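Local structure of MgGH51 (6ZPV) at residues Arg205-Arg210 / Leu271-Gln276; Ile68-Pro73 / Thr189-Met194; Gln315-Ile320 / Ala324-Ala329. The protein hydrolyses terminal alpha-L-arabinofuranosyl residues as a fungal family GH51 glycosidase, probably releasing arabinose from arabinose-bearing plant cell-wall polysaccharides. All blocks are in the same frame, centred on the assembly; numbering follows the deposited sequence.

Contact 1: residues Arg205-Arg210 / Leu271-Gln276; sequences RPNGLR and LLEYLQ
Asn207 and Glu273 supply the one hydrogen bond between the loop 205-210 and the helical segment 271-276. Asn207 ND2 donates to Glu273 OE2 over 2.8 Å at an N-H...O angle of 158°. The acceptor lies in the plane of the amide, yet the amide nitrogen reaches the carboxylate from above its plane, and the two flat groups stand almost perpendicular, at 89°. A bend at the second torsion of Glu273 (chi2 78°) brings the carboxylate to the amide, and its CG lies 3.4 Å from the backbone oxygen Asn207 O. One helical turn further on, Gln276 lies across the side chain of Arg205. Its NE2 sits over one guanidinium face, 3.6 Å from Arg205 NH2, and its CG packs 4.0 Å from Arg205 CD. Both nitrogens are donors and do not bond to each other; Gln276 NE2 bonds Glu279 OE1 and Asp280 OD1, and the latter oxygen is shared with Arg205 NH2 in a salt bridge.

A second shell fixes the polar pair. Arg254 forms a salt bridge to Glu273 OE2, and Tyr34 OH bonds Asn207 OD1, which probably settles the rotation of the amide. Asn207 itself occupies the third position of a type II turn from Arg205 to Gly208.

This polar seam lies near the surface, joining the loop between strand 189-198 and helix 211-219 to helix 271-281. From that helix Tyr274 turns away to pack on Phe225 of strand 224-227, in the parallel sheet of the (beta/alpha)8 barrel expected of a GH51 enzyme, while Leu271 and Leu275 reach helix 306-320.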
loop_
_atom_site.group_PDB
_atom_site.type_symbol
_atom_site.label_atom_id
_atom_site.label_comp_id
_atom_site.label_asym_id
_atom_site.label_seq_id
_atom_site.Cartn_x
_atom_site.Cartn_y
_atom_site.Cartn_z
ATOM N N ARG A 205 15.921 1.308 -7.246
ATOM C CA ARG A 205 16.157 0.154 -6.394
ATOM C C ARG A 205 15.926 -1.136 -7.161
ATOM O O ARG A 205 14.916 -1.294 -7.867
ATOM C CB ARG A 205 15.213 0.118 -5.172
ATOM C CG ARG A 205 15.378 1.347 -4.248
ATOM C CD ARG A 205 16.840 1.605 -3.875
ATOM N NE ARG A 205 16.959 2.701 -2.981
ATOM C CZ ARG A 205 18.086 3.317 -2.704
ATOM N NH1 ARG A 205 19.201 2.944 -3.329
ATOM N NH2 ARG A 205 18.074 4.391 -1.919
ATOM N N PRO A 206 16.869 -2.102 -7.067
ATOM C CA PRO A 206 16.644 -3.393 -7.596
ATOM C C PRO A 206 15.414 -3.983 -6.877
ATOM O O PRO A 206 15.166 -3.862 -5.693
ATOM C CB PRO A 206 17.906 -4.169 -7.311
ATOM C CG PRO A 206 18.909 -3.228 -7.029
ATOM C CD PRO A 206 18.182 -2.028 -6.457
ATOM N N ASN A 207 14.662 -4.651 -7.652
ATOM C CA ASN A 207 13.437 -5.304 -7.224
ATOM C C ASN A 207 12.450 -4.312 -6.595
ATOM O O ASN A 207 11.698 -4.681 -5.675
ATOM C CB ASN A 207 13.704 -6.514 -6.300
ATOM C CG ASN A 207 12.495 -7.402 -6.222
ATOM O OD1 ASN A 207 11.910 -7.720 -7.293
ATOM N ND2 ASN A 207 12.098 -7.816 -5.006
ATOM N N GLY A 208 12.459 -3.069 -7.086
ATOM C CA GLY A 208 11.775 -1.973 -6.400
ATOM C C GLY A 208 10.389 -1.655 -6.978
ATOM O O GLY A 208 9.654 -2.544 -7.485
ATOM N N LEU A 209 10.021 -0.405 -6.809
ATOM C CA LEU A 209 8.610 0.032 -6.799
ATOM C C LEU A 209 8.277 0.913 -8.014
ATOM O O LEU A 209 9.162 1.585 -8.594
ATOM C CB LEU A 209 8.300 0.714 -5.486
ATOM C CG LEU A 209 8.716 -0.060 -4.239
ATOM C CD1 LEU A 209 8.262 0.682 -3.000
ATOM C CD2 LEU A 209 8.181 -1.480 -4.224
ATOM N N ARG A 210 7.020 0.900 -8.385
ATOM C CA ARG A 210 6.496 1.652 -9.526
ATOM C C ARG A 210 6.571 3.151 -9.229
ATOM O O ARG A 210 6.052 3.611 -8.218
ATOM C CB ARG A 210 5.095 1.174 -9.859
ATOM C CG ARG A 210 4.448 1.960 -10.963
ATOM C CD ARG A 210 3.113 1.387 -11.411
ATOM N NE ARG A 210 2.304 2.429 -12.046
ATOM C CZ ARG A 210 1.095 2.240 -12.594
ATOM N NH1 ARG A 210 0.583 1.045 -12.666
ATOM N NH2 ARG A 210 0.432 3.278 -13.076
ATOM N N LEU A 271 9.848 -8.095 2.825
ATOM C CA LEU A 271 10.203 -7.248 3.978
ATOM C C LEU A 271 11.310 -6.260 3.613
ATOM O O LEU A 271 11.224 -5.092 4.054
ATOM C CB LEU A 271 10.543 -8.136 5.175
ATOM C CG LEU A 271 10.863 -7.420 6.484
ATOM C CD1 LEU A 271 9.794 -6.399 6.883
ATOM C CD2 LEU A 271 11.025 -8.411 7.611
ATOM N N LEU A 272 12.382 -6.679 2.911
ATOM C CA LEU A 272 13.450 -5.708 2.648
ATOM C C LEU A 272 12.978 -4.635 1.674
ATOM O O LEU A 272 13.449 -3.480 1.784
ATOM C CB LEU A 272 14.714 -6.392 2.157
ATOM C CG LEU A 272 15.957 -5.539 2.115
ATOM C CD1 LEU A 272 16.338 -4.962 3.479
ATOM C CD2 LEU A 272 17.130 -6.335 1.575
ATOM N N GLU A 273 12.150 -4.958 0.693
ATOM C CA GLU A 273 11.643 -3.933 -0.239
ATOM C C GLU A 273 10.797 -2.903 0.504
ATOM O O GLU A 273 10.907 -1.688 0.251
ATOM C CB GLU A 273 10.891 -4.558 -1.391
ATOM C CG GLU A 273 11.743 -5.426 -2.335
ATOM C CD GLU A 273 12.095 -6.815 -1.865
ATOM O OE1 GLU A 273 11.332 -7.320 -0.994
ATOM O OE2 GLU A 273 13.054 -7.407 -2.369
ATOM N N TYR A 274 9.962 -3.360 1.441
ATOM C CA TYR A 274 9.207 -2.421 2.295
ATOM C C TYR A 274 10.177 -1.491 3.043
ATOM O O TYR A 274 10.010 -0.271 3.013
ATOM C CB TYR A 274 8.304 -3.204 3.280
ATOM C CG TYR A 274 7.051 -3.821 2.751
ATOM C CD1 TYR A 274 5.993 -3.016 2.349
ATOM C CD2 TYR A 274 6.845 -5.198 2.740
ATOM C CE1 TYR A 274 4.760 -3.545 1.971
ATOM C CE2 TYR A 274 5.640 -5.739 2.333
ATOM C CZ TYR A 274 4.596 -4.917 1.944
ATOM O OH TYR A 274 3.349 -5.401 1.606
ATOM N N LEU A 275 11.125 -2.092 3.749
ATOM C CA LEU A 275 12.016 -1.293 4.585
ATOM C C LEU A 275 12.839 -0.286 3.778
ATOM O O LEU A 275 12.993 0.870 4.225
ATOM C CB LEU A 275 12.943 -2.214 5.397
ATOM C CG LEU A 275 12.238 -3.135 6.391
ATOM C CD1 LEU A 275 13.179 -4.192 6.920
ATOM C CD2 LEU A 275 11.637 -2.327 7.531
ATOM N N GLN A 276 13.287 -0.683 2.597
ATOM C CA GLN A 276 14.050 0.237 1.735
ATOM C C GLN A 276 13.143 1.408 1.323
ATOM O O GLN A 276 13.618 2.555 1.247
ATOM C CB GLN A 276 14.623 -0.495 0.518
ATOM C CG GLN A 276 15.567 0.364 -0.282
ATOM C CD GLN A 276 16.755 0.847 0.542
ATOM O OE1 GLN A 276 17.573 0.004 0.968
ATOM N NE2 GLN A 276 16.922 2.160 0.703
#

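Contact 2: residues Ile68-Pro73 / Thr189-Met194; sequences IQDPSP and TINFAM
Asn191 reaches from strand 189-198 to Asp70, just past the end of strand 64-69, and the two side chains approach from opposite directions. The strands belong to the same five-stranded antiparallel sheet but are not adjacent: strand 80-85 runs between them, so the side chains must span the gap, with the CA atoms of Asp70 and Asn191 8.4 Å apart. A second antiparallel sheet probably completes a beta-sandwich-like domain, Phe192 meeting Phe96 of its strand 93-98 edge-to-face. From CB, which comes to 4.0 Å from Asp70 OD2, the Asn191 side chain leaves with CG opposite the carbonyl carbon (chi1 -71°). CG is still 3.9 Å from Asp70 OD2, and ND2 completes the approach, donating to that oxygen over 3.0 Å. The bond is bent, with an N-H...O angle of 144°; the acceptor is tilted out of the amide plane, and the donor meets the carboxylate from above its plane. The same ND2 has the methyl CD1 of Ile68 at 3.7 Å, so an apolar neighbour lies beside the polar bridge.

Each carboxylate oxygen of Asp70 has more than one partner. OD2 also takes a hydrogen bond from Ser81 on the intervening strand. OD1 accepts from Ser72 N over 2.9 Å, closing an Asx turn as the chain leaves the strand, and forms a salt bridge with Arg119 of strand 112-119.

Asp70 thus joins three strands and its own turn through one buried carboxylate. With Arg119 beside it, the acid is probably stabilised as the anion, and the amide of Asn191 adds a neutral donor.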
loop_
_atom_site.group_PDB
_atom_site.type_symbol
_atom_site.label_atom_id
_atom_site.label_comp_id
_atom_site.label_asym_id
_atom_site.label_seq_id
_atom_site.Cartn_x
_atom_site.Cartn_y
_atom_site.Cartn_z
ATOM N N ILE A 68 3.243 -27.155 -15.859
ATOM C CA ILE A 68 3.569 -28.480 -15.322
ATOM C C ILE A 68 4.183 -28.408 -13.941
ATOM O O ILE A 68 4.856 -27.422 -13.630
ATOM C CB ILE A 68 4.462 -29.276 -16.316
ATOM C CG1 ILE A 68 5.825 -28.650 -16.493
ATOM C CG2 ILE A 68 3.743 -29.517 -17.625
ATOM C CD1 ILE A 68 6.850 -29.548 -17.182
ATOM N N GLN A 69 3.960 -29.449 -13.143
ATOM C CA GLN A 69 4.788 -29.697 -11.956
ATOM C C GLN A 69 6.087 -30.225 -12.525
ATOM O O GLN A 69 6.168 -31.398 -12.941
ATOM C CB GLN A 69 4.091 -30.682 -11.022
ATOM C CG GLN A 69 4.826 -30.935 -9.689
ATOM C CD GLN A 69 4.215 -32.069 -8.894
ATOM O OE1 GLN A 69 3.351 -32.807 -9.320
ATOM N NE2 GLN A 69 4.803 -32.288 -7.786
ATOM N N ASP A 70 7.117 -29.417 -12.574
ATOM C CA ASP A 70 8.343 -29.803 -13.287
ATOM C C ASP A 70 9.013 -30.950 -12.532
ATOM O O ASP A 70 9.261 -30.846 -11.334
ATOM C CB ASP A 70 9.244 -28.590 -13.420
ATOM C CG ASP A 70 10.299 -28.786 -14.506
ATOM O OD1 ASP A 70 10.853 -29.896 -14.628
ATOM O OD2 ASP A 70 10.568 -27.766 -15.254
ATOM N N PRO A 71 9.401 -32.069 -13.193
ATOM C CA PRO A 71 10.166 -33.095 -12.480
ATOM C C PRO A 71 11.508 -32.588 -11.953
ATOM O O PRO A 71 12.063 -33.176 -11.027
ATOM C CB PRO A 71 10.361 -34.193 -13.558
ATOM C CG PRO A 71 9.482 -33.863 -14.680
ATOM C CD PRO A 71 9.057 -32.426 -14.573
ATOM N N SER A 72 12.032 -31.526 -12.587
ATOM C CA SER A 72 13.309 -30.885 -12.204
ATOM C C SER A 72 13.074 -29.381 -12.201
ATOM O O SER A 72 13.451 -28.700 -13.152
ATOM C CB SER A 72 14.442 -31.283 -13.104
ATOM O OG SER A 72 14.696 -32.668 -13.017
ATOM N N PRO A 73 12.461 -28.830 -11.132
ATOM C CA PRO A 73 12.097 -27.418 -11.128
ATOM C C PRO A 73 13.311 -26.505 -10.988
ATOM O O PRO A 73 14.367 -26.893 -10.500
ATOM C CB PRO A 73 11.156 -27.306 -9.935
ATOM C CG PRO A 73 11.697 -28.340 -8.969
ATOM C CD PRO A 73 12.066 -29.520 -9.876
ATOM N N THR A 189 10.630 -28.674 -27.565
ATOM C CA THR A 189 9.973 -28.347 -26.277
ATOM C C THR A 189 10.996 -27.660 -25.366
ATOM O O THR A 189 12.155 -28.124 -25.278
ATOM C CB THR A 189 9.418 -29.573 -25.576
ATOM O OG1 THR A 189 8.427 -30.167 -26.385
ATOM C CG2 THR A 189 8.835 -29.250 -24.218
ATOM N N ILE A 190 10.617 -26.537 -24.779
ATOM C CA ILE A 190 11.454 -25.814 -23.818
ATOM C C ILE A 190 10.622 -25.611 -22.547
ATOM O O ILE A 190 9.418 -25.268 -22.629
ATOM C CB ILE A 190 11.907 -24.434 -24.372
ATOM C CG1 ILE A 190 12.632 -24.593 -25.723
ATOM C CG2 ILE A 190 12.785 -23.744 -23.354
ATOM C CD1 ILE A 190 12.918 -23.287 -26.422
ATOM N N ASN A 191 11.233 -25.814 -21.385
ATOM C CA ASN A 191 10.600 -25.495 -20.093
ATOM C C ASN A 191 11.124 -24.112 -19.645
ATOM O O ASN A 191 12.344 -23.852 -19.695
ATOM C CB ASN A 191 10.886 -26.501 -19.006
ATOM C CG ASN A 191 10.215 -27.858 -19.167
ATOM O OD1 ASN A 191 9.633 -28.140 -20.216
ATOM N ND2 ASN A 191 10.330 -28.699 -18.118
ATOM N N PHE A 192 10.188 -23.270 -19.165
ATOM C CA PHE A 192 10.514 -21.925 -18.673
ATOM C C PHE A 192 10.055 -21.753 -17.243
ATOM O O PHE A 192 9.038 -22.375 -16.846
ATOM C CB PHE A 192 9.833 -20.852 -19.540
ATOM C CG PHE A 192 10.318 -20.719 -20.959
ATOM C CD1 PHE A 192 11.349 -19.867 -21.242
ATOM C CD2 PHE A 192 9.696 -21.422 -22.014
ATOM C CE1 PHE A 192 11.782 -19.715 -22.553
ATOM C CE2 PHE A 192 10.142 -21.236 -23.304
ATOM C CZ PHE A 192 11.174 -20.390 -23.576
ATOM N N ALA A 193 10.710 -20.876 -16.518
ATOM C CA ALA A 193 10.301 -20.573 -15.146
ATOM C C ALA A 193 10.751 -19.165 -14.802
ATOM O O ALA A 193 11.673 -18.630 -15.425
ATOM C CB ALA A 193 10.875 -21.588 -14.154
ATOM N N MET A 194 10.145 -18.625 -13.736
ATOM C CA MET A 194 10.651 -17.389 -13.101
ATOM C C MET A 194 10.920 -16.299 -14.144
ATOM O O MET A 194 12.032 -15.784 -14.284
ATOM C CB MET A 194 11.888 -17.688 -12.241
ATOM C CG MET A 194 12.368 -16.613 -11.320
ATOM S SD MET A 194 11.135 -15.943 -10.163
ATOM C CE MET A 194 10.763 -14.354 -10.929
#

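Contact 3: residues Gln315-Ile320 / Ala324-Ala329; sequences QINFVI and AKSAPA
Asn317 and Phe318, near the end of helix 306-320, pack on the first turn of helix 327-334, so the contact joins two consecutive helices linked by a short loop. It lies in the domain that carries the parallel sheet of the enzyme, the (beta/alpha)8 barrel expected of a GH51 enzyme, a member of clan GH-A.

The van der Waals packing centres on Pro328. Its CB makes an apolar contact of 4.1 Å with Phe318 CB and is 3.7 Å from the backbone nitrogen Phe318 N, so the CB edge of the proline lies against the helix backbone. Ala329 CB adds a contact of 3.6 Å with Asn317 O, and its small methyl lets the two backbones approach to 4.5 Å between Phe318 CA and Ala329 CA. Beyond the pair, the Phe318 ring reaches Leu271 and Leu272 of helix 271-281 and meets the ring of Trp244.

Within the two segments the one side-chain hydrogen bond is local to the start of the second helix. Ser326 is its N-cap: OG, placed between the backbone N and the carbonyl carbon (chi1 74°), accepts from Ala329 N over 3.2 Å at an N-H...O angle of 158°. Across the contact the same oxygen packs on Asn317 CB at 3.5 Å without a hydrogen bond. From further along the second helix, Arg332 bonds back to Phe318 O.

Between aromatic ring and backbone, the nearest approach is oblique: Phe318 CD1 lies 3.3 Å from Pro328 O.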
loop_
_atom_site.group_PDB
_atom_site.type_symbol
_atom_site.label_atom_id
_atom_site.label_comp_id
_atom_site.label_asym_id
_atom_site.label_seq_id
_atom_site.Cartn_x
_atom_site.Cartn_y
_atom_site.Cartn_z
ATOM N N GLN A 315 11.519 -11.985 12.734
ATOM C CA GLN A 315 11.090 -10.885 11.854
ATOM C C GLN A 315 11.620 -9.529 12.328
ATOM O O GLN A 315 12.127 -8.742 11.550
ATOM C CB GLN A 315 9.548 -10.911 11.817
ATOM C CG GLN A 315 8.935 -9.845 10.918
ATOM C CD GLN A 315 7.425 -9.903 10.936
ATOM O OE1 GLN A 315 6.835 -10.973 11.140
ATOM N NE2 GLN A 315 6.767 -8.735 10.697
ATOM N N ILE A 316 11.473 -9.293 13.622
ATOM C CA ILE A 316 11.949 -8.027 14.201
ATOM C C ILE A 316 13.481 -7.948 14.150
ATOM O O ILE A 316 14.048 -6.892 13.790
ATOM C CB ILE A 316 11.380 -7.819 15.605
ATOM C CG1 ILE A 316 9.858 -7.674 15.560
ATOM C CG2 ILE A 316 12.059 -6.624 16.281
ATOM C CD1 ILE A 316 9.153 -7.814 16.893
ATOM N N ASN A 317 14.165 -9.054 14.438
ATOM C CA ASN A 317 15.638 -9.044 14.334
ATOM C C ASN A 317 16.094 -8.752 12.914
ATOM O O ASN A 317 17.115 -8.095 12.722
ATOM C CB ASN A 317 16.234 -10.367 14.845
ATOM C CG ASN A 317 16.379 -10.402 16.358
ATOM O OD1 ASN A 317 16.499 -9.328 16.958
ATOM N ND2 ASN A 317 16.385 -11.631 16.897
ATOM N N PHE A 318 15.393 -9.221 11.895
ATOM C CA PHE A 318 15.745 -8.875 10.521
ATOM C C PHE A 318 15.773 -7.343 10.397
ATOM O O PHE A 318 16.653 -6.789 9.700
ATOM C CB PHE A 318 14.779 -9.489 9.507
ATOM C CG PHE A 318 15.169 -9.174 8.084
ATOM C CD1 PHE A 318 16.145 -9.910 7.445
ATOM C CD2 PHE A 318 14.605 -8.097 7.391
ATOM C CE1 PHE A 318 16.525 -9.655 6.151
ATOM C CE2 PHE A 318 14.975 -7.844 6.070
ATOM C CZ PHE A 318 15.940 -8.622 5.462
ATOM N N VAL A 319 14.796 -6.649 10.954
ATOM C CA VAL A 319 14.646 -5.184 10.828
ATOM C C VAL A 319 15.751 -4.466 11.589
ATOM O O VAL A 319 16.375 -3.526 11.041
ATOM C CB VAL A 319 13.246 -4.730 11.259
ATOM C CG1 VAL A 319 13.118 -3.242 11.011
ATOM C CG2 VAL A 319 12.138 -5.493 10.551
ATOM N N ILE A 320 15.963 -4.831 12.878
ATOM C CA ILE A 320 16.744 -3.984 13.820
ATOM C C ILE A 320 17.935 -4.675 14.471
ATOM O O ILE A 320 18.700 -3.993 15.161
ATOM C CB ILE A 320 15.861 -3.396 14.924
ATOM C CG1 ILE A 320 15.349 -4.453 15.918
ATOM C CG2 ILE A 320 14.750 -2.568 14.349
ATOM C CD1 ILE A 320 14.619 -3.845 17.073
ATOM N N ALA A 324 25.749 -9.398 14.249
ATOM C CA ALA A 324 26.641 -10.349 14.923
ATOM C C ALA A 324 25.851 -11.266 15.865
ATOM O O ALA A 324 26.471 -12.210 16.409
ATOM C CB ALA A 324 27.741 -9.634 15.695
ATOM N N LYS A 325 24.578 -10.979 16.155
ATOM C CA LYS A 325 23.861 -11.620 17.283
ATOM C C LYS A 325 22.708 -12.504 16.853
ATOM O O LYS A 325 22.154 -13.160 17.730
ATOM C CB LYS A 325 23.409 -10.557 18.288
ATOM C CG LYS A 325 24.595 -9.755 18.865
ATOM C CD LYS A 325 25.611 -10.604 19.620
ATOM N N SER A 326 22.283 -12.479 15.605
ATOM C CA SER A 326 21.201 -13.350 15.161
ATOM C C SER A 326 21.354 -13.646 13.682
ATOM O O SER A 326 21.862 -12.819 12.924
ATOM C CB SER A 326 19.799 -12.824 15.457
ATOM O OG SER A 326 19.463 -11.745 14.581
ATOM N N ALA A 327 20.799 -14.767 13.258
ATOM C CA ALA A 327 20.778 -15.123 11.843
ATOM C C ALA A 327 19.936 -14.142 11.017
ATOM O O ALA A 327 20.378 -13.747 9.919
ATOM C CB ALA A 327 20.407 -16.559 11.607
ATOM N N PRO A 328 18.730 -13.741 11.446
ATOM C CA PRO A 328 17.971 -12.803 10.613
ATOM C C PRO A 328 18.716 -11.467 10.422
ATOM O O PRO A 328 18.664 -10.908 9.322
ATOM C CB PRO A 328 16.634 -12.668 11.339
ATOM C CG PRO A 328 16.534 -13.988 12.101
ATOM C CD PRO A 328 17.935 -14.256 12.563
ATOM N N ALA A 329 19.360 -10.975 11.467
ATOM C CA ALA A 329 20.102 -9.692 11.311
ATOM C C ALA A 329 21.294 -9.927 10.385
ATOM O O ALA A 329 21.630 -9.037 9.593
ATOM C CB ALA A 329 20.522 -9.199 12.680
#

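Overall arrangement
Helix 271-281 connects contacts 1 and 3. One side of it meets the loop 205-210 through charged and amide groups near the surface, while Leu271, Leu272 and Leu275 turn toward helix 306-320, where Leu271 CD2 lies 3.6 Å from Phe318 CD2. Contact 3, partly buried, relies chiefly on van der Waals packing and has no hydrogen bond between its segments. Contact 2 stands apart in an antiparallel beta-sheet, its centre 28 Å from that of contact 1 and 35 Å from that of contact 3. It is buried yet polar, and several donors meet its carboxylate, whereas contact 1 places similar chemistry at partly exposed positions.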